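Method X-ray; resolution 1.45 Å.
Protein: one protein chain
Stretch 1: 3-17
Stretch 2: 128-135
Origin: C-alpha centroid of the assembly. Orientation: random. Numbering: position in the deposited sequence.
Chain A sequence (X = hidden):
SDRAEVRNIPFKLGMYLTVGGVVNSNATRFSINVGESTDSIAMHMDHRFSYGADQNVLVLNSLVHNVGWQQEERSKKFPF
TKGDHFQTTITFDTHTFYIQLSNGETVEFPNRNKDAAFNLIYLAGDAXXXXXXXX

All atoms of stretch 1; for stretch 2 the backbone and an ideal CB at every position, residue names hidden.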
# COMPACT_ATOMS: atom_id res chain seq x y z
N ARG A 3 10.26 6.32 2.71
CA ARG A 3 9.01 6.45 3.44
C ARG A 3 8.11 5.27 3.05
O ARG A 3 8.33 4.57 2.05
CB ARG A 3 8.36 7.78 3.11
CG ARG A 3 7.95 7.89 1.68
CD ARG A 3 7.53 9.28 1.37
NE ARG A 3 7.32 9.25 -0.04
CZ ARG A 3 8.26 9.62 -0.92
NH1 ARG A 3 7.95 9.51 -2.20
NH2 ARG A 3 9.44 10.17 -0.60
N ALA A 4 7.11 5.10 3.88
CA ALA A 4 6.18 4.03 3.69
C ALA A 4 5.11 4.67 2.83
O ALA A 4 4.57 5.73 3.17
CB ALA A 4 5.65 3.62 5.05
N GLU A 5 4.76 4.08 1.71
CA GLU A 5 3.72 4.64 0.85
C GLU A 5 2.89 3.58 0.12
O GLU A 5 3.31 2.42 -0.06
CB GLU A 5 4.38 5.58 -0.15
CG GLU A 5 5.36 5.03 -1.14
CD GLU A 5 6.22 6.09 -1.82
OE1 GLU A 5 7.23 5.69 -2.39
OE2 GLU A 5 5.93 7.29 -1.77
N VAL A 6 1.66 3.98 -0.22
CA VAL A 6 0.74 3.15 -1.00
C VAL A 6 0.49 4.09 -2.17
O VAL A 6 -0.01 5.22 -1.97
CB VAL A 6 -0.57 2.88 -0.19
CG1 VAL A 6 -1.50 2.07 -1.10
CG2 VAL A 6 -0.29 2.13 1.13
N ARG A 7 0.82 3.70 -3.39
CA ARG A 7 0.78 4.57 -4.54
C ARG A 7 0.01 3.90 -5.66
O ARG A 7 0.18 2.71 -5.96
CB ARG A 7 2.22 4.86 -4.98
CG ARG A 7 2.34 5.73 -6.20
CD ARG A 7 3.82 5.81 -6.58
NE ARG A 7 4.63 6.51 -5.58
CZ ARG A 7 4.74 7.86 -5.56
NH1 ARG A 7 4.11 8.62 -6.48
NH2 ARG A 7 5.47 8.49 -4.61
N ASN A 8 -0.86 4.69 -6.26
CA ASN A 8 -1.68 4.33 -7.42
C ASN A 8 -2.68 3.21 -7.19
O ASN A 8 -3.08 2.47 -8.10
CB ASN A 8 -0.75 4.01 -8.65
CG ASN A 8 0.01 5.25 -9.13
OD1 ASN A 8 1.17 5.25 -9.57
ND2 ASN A 8 -0.62 6.41 -9.16
N ILE A 9 -3.14 3.10 -5.96
CA ILE A 9 -4.26 2.28 -5.65
C ILE A 9 -5.24 3.36 -5.15
O ILE A 9 -5.14 3.82 -4.00
CB ILE A 9 -3.93 1.24 -4.55
CG1 ILE A 9 -2.73 0.38 -5.00
CG2 ILE A 9 -5.18 0.41 -4.28
CD1 ILE A 9 -2.16 -0.58 -3.93
N PRO A 10 -6.17 3.81 -6.00
CA PRO A 10 -7.00 4.96 -5.72
C PRO A 10 -7.77 4.86 -4.40
O PRO A 10 -8.49 3.88 -4.18
CB PRO A 10 -7.91 5.07 -6.93
CG PRO A 10 -7.09 4.43 -8.05
CD PRO A 10 -6.48 3.24 -7.33
N PHE A 11 -7.63 5.85 -3.50
CA PHE A 11 -8.44 5.96 -2.27
C PHE A 11 -9.60 6.89 -2.68
O PHE A 11 -9.46 8.10 -2.86
CB PHE A 11 -7.60 6.58 -1.16
CG PHE A 11 -8.29 6.82 0.18
CD1 PHE A 11 -9.44 6.11 0.58
CD2 PHE A 11 -7.73 7.74 1.07
CE1 PHE A 11 -10.00 6.34 1.84
CE2 PHE A 11 -8.29 7.96 2.34
CZ PHE A 11 -9.42 7.26 2.71
N LYS A 12 -10.74 6.27 -2.92
CA LYS A 12 -11.93 6.92 -3.45
C LYS A 12 -12.98 7.13 -2.38
O LYS A 12 -12.97 6.50 -1.31
CB LYS A 12 -12.52 6.05 -4.58
CG LYS A 12 -11.46 5.93 -5.67
CD LYS A 12 -11.75 4.71 -6.46
CE LYS A 12 -12.89 5.05 -7.37
NZ LYS A 12 -13.90 3.99 -7.33
N LEU A 13 -13.87 8.07 -2.70
CA LEU A 13 -15.06 8.39 -1.93
C LEU A 13 -15.76 7.12 -1.48
O LEU A 13 -16.09 6.23 -2.29
CB LEU A 13 -15.96 9.21 -2.83
CG LEU A 13 -16.48 10.61 -2.52
CD1 LEU A 13 -15.42 11.63 -2.20
CD2 LEU A 13 -17.14 11.08 -3.81
N GLY A 14 -15.88 6.95 -0.16
CA GLY A 14 -16.60 5.80 0.35
C GLY A 14 -15.72 4.61 0.75
O GLY A 14 -16.23 3.65 1.33
N MET A 15 -14.43 4.64 0.42
CA MET A 15 -13.51 3.61 0.86
C MET A 15 -13.02 3.96 2.25
O MET A 15 -13.13 5.13 2.66
CB MET A 15 -12.31 3.54 -0.05
CG MET A 15 -12.75 2.89 -1.35
SD MET A 15 -11.48 2.97 -2.61
CE MET A 15 -10.37 1.74 -1.96
N TYR A 16 -12.44 3.02 2.98
CA TYR A 16 -11.84 3.26 4.29
C TYR A 16 -10.38 2.86 4.21
O TYR A 16 -10.00 1.87 3.59
CB TYR A 16 -12.46 2.42 5.40
CG TYR A 16 -13.88 2.87 5.73
CD1 TYR A 16 -14.90 2.72 4.78
CD2 TYR A 16 -14.17 3.47 6.97
CE1 TYR A 16 -16.20 3.18 5.04
CE2 TYR A 16 -15.47 3.94 7.25
CZ TYR A 16 -16.48 3.80 6.27
OH TYR A 16 -17.78 4.30 6.49
N LEU A 17 -9.55 3.68 4.82
CA LEU A 17 -8.11 3.45 4.94
C LEU A 17 -7.81 3.22 6.42
O LEU A 17 -8.09 4.13 7.25
CB LEU A 17 -7.33 4.68 4.49
CG LEU A 17 -5.82 4.72 4.79
CD1 LEU A 17 -5.13 3.59 4.01
CD2 LEU A 17 -5.24 6.11 4.46
N UNK A 128 6.90 4.12 11.97
CA UNK A 128 6.91 3.16 10.89
C UNK A 128 5.54 2.56 10.81
O UNK A 128 4.80 2.57 11.80
CB UNK A 128 7.98 2.09 11.09
N UNK A 129 5.17 2.08 9.63
CA UNK A 129 3.88 1.41 9.48
C UNK A 129 4.08 -0.10 9.53
O UNK A 129 5.13 -0.61 9.12
CB UNK A 129 3.20 1.82 8.17
N UNK A 130 3.10 -0.80 10.08
CA UNK A 130 3.15 -2.24 10.20
C UNK A 130 2.01 -2.94 9.43
O UNK A 130 2.14 -4.13 9.14
CB UNK A 130 3.10 -2.63 11.68
N UNK A 131 0.90 -2.28 9.12
CA UNK A 131 -0.13 -2.92 8.33
C UNK A 131 -0.95 -1.81 7.67
O UNK A 131 -0.92 -0.65 8.10
CB UNK A 131 -1.00 -3.84 9.19
N UNK A 132 -1.71 -2.18 6.64
CA UNK A 132 -2.57 -1.26 5.93
C UNK A 132 -3.77 -2.02 5.36
O UNK A 132 -3.61 -3.15 4.86
CB UNK A 132 -1.80 -0.54 4.82
N UNK A 133 -4.97 -1.41 5.43
CA UNK A 133 -6.14 -1.92 4.76
C UNK A 133 -6.72 -0.73 4.00
O UNK A 133 -6.95 0.34 4.60
CB UNK A 133 -7.14 -2.54 5.74
N UNK A 134 -6.93 -0.85 2.70
CA UNK A 134 -7.54 0.20 1.89
C UNK A 134 -8.58 -0.52 1.04
O UNK A 134 -8.21 -1.27 0.11
CB UNK A 134 -6.52 0.96 1.04
N UNK A 135 -9.84 -0.33 1.38
CA UNK A 135 -10.89 -1.06 0.71
C UNK A 135 -12.25 -0.38 0.84
O UNK A 135 -13.14 -0.72 0.08
OXT UNK A 135 -12.40 0.51 1.67
CB UNK A 135 -10.96 -2.48 1.27

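Position 128 lies in a strand already under way, with no atom of stretch 1 within 5.5 Å of its ideal CB. Its CA-to-CB bond points sideways, so stretch 1 sets no rule here. The deposited residue is Arg 128, whose end leads away.

At 129 the CB bond turns toward stretch 1, and the ideal CB lies 4.4 Å from Ala 4 CB. The small methyl leaves room and offers no polar partner, so a medium aliphatic such as valine, isoleucine, leucine or methionine would suit. Leu 129 takes the place, its CD1 coming within 4.0 Å of Ala 4 CB.

Positions 130 and 131 lie out of reach of stretch 1, which sets no rule for either; the backbone is extended at 131 but kinks at 130, where psi is near -21°. They are Thr 130 and Phe 131.

Position 132 points back toward stretch 1. Its ideal CB is 4.8 Å from Val 6 CG2 and 5.4 Å from Leu 17 CD1, a gap between two aliphatic groups that asks for a compact apolar side chain; valine, isoleucine or perhaps leucine would do. In Val 132, a p rotamer, CG2 meets both neighbours, at 4.2 Å from Val 6 CG2 and 3.9 Å from Leu 17 CD1.

The side chain at 133 leaves sideways and finds nothing near its ideal CB, so many polar residues are possible. The backbone matters more: the carbonyl O of 133 receives a CA-H...O contact from Leu 17 CA at 3.3 Å. The residue is Arg 133, whose NH1 is hydrogen-bonded elsewhere in the structure.

Position 134 pairs with Leu 17 in an antiparallel, non-hydrogen-bonded bridge, both side chains on the same face. Around its ideal CB stand Leu 17 CD1 at 4.2 Å, Tyr 16 O at 4.4 Å and Met 15 CE at 4.9 Å, with Val 6, Ile 9 and Phe 11 farther along. That carbonyl accepts the N-H of 135, and the remaining surroundings are apolar. Such a pocket wants a branched apolar chain, leucine or isoleucine, possibly methionine. Leu 134 fills it: CD1 lies 3.5 Å from Phe 11 CD1, CD2 4.0 Å from Ile 9 CG2, and CG 3.9 Å from Met 15 CE.

At 135 the CB points away, so stretch 1 leaves the side chain largely free and a polar one is natural; the backbone makes the contact. Its N donates to Tyr 16 O at 3.1 Å, while Tyr 16 N donates to the terminal OXT of 135 at 2.8 Å, nearly straight at 171°. Glu 135 is the deposited residue, its OE2 bonded elsewhere.

Stretch 2, residues 128-135: RLTFVRLE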
# COMPACT_ATOMS: atom_id res chain seq x y z
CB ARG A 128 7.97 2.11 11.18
CG ARG A 128 7.81 1.35 12.46
CD ARG A 128 9.12 0.62 12.76
NE ARG A 128 9.08 0.01 14.09
CZ ARG A 128 8.56 -1.22 14.29
NH1 ARG A 128 8.07 -1.97 13.27
NH2 ARG A 128 8.48 -1.70 15.55
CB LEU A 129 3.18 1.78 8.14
CG LEU A 129 2.64 3.21 7.93
CD1 LEU A 129 1.97 3.39 6.56
CD2 LEU A 129 1.65 3.50 9.09
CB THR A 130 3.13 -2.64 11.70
OG1 THR A 130 1.92 -2.16 12.25
CG2 THR A 130 4.35 -2.11 12.47
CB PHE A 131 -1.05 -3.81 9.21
CG PHE A 131 -2.08 -3.14 10.11
CD1 PHE A 131 -1.78 -2.84 11.44
CD2 PHE A 131 -3.34 -2.81 9.58
CE1 PHE A 131 -2.75 -2.22 12.26
CE2 PHE A 131 -4.30 -2.20 10.39
CZ PHE A 131 -4.00 -1.90 11.72
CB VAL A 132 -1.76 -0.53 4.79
CG1 VAL A 132 -1.22 -1.53 3.71
CG2 VAL A 132 -2.69 0.49 4.12
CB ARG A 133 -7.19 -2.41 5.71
CG ARG A 133 -6.75 -3.62 6.51
CD ARG A 133 -7.94 -4.39 7.07
NE ARG A 133 -8.73 -3.68 8.05
CZ ARG A 133 -8.35 -3.56 9.33
NH1 ARG A 133 -7.22 -4.08 9.79
NH2 ARG A 133 -9.16 -2.96 10.20
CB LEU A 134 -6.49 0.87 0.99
CG LEU A 134 -7.03 1.89 -0.05
CD1 LEU A 134 -7.76 2.99 0.73
CD2 LEU A 134 -5.90 2.43 -0.92
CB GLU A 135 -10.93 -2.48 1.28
CG GLU A 135 -11.20 -2.58 2.78
CD GLU A 135 -11.07 -3.99 3.39
OE1 GLU A 135 -10.66 -4.05 4.55
OE2 GLU A 135 -11.38 -5.00 2.71
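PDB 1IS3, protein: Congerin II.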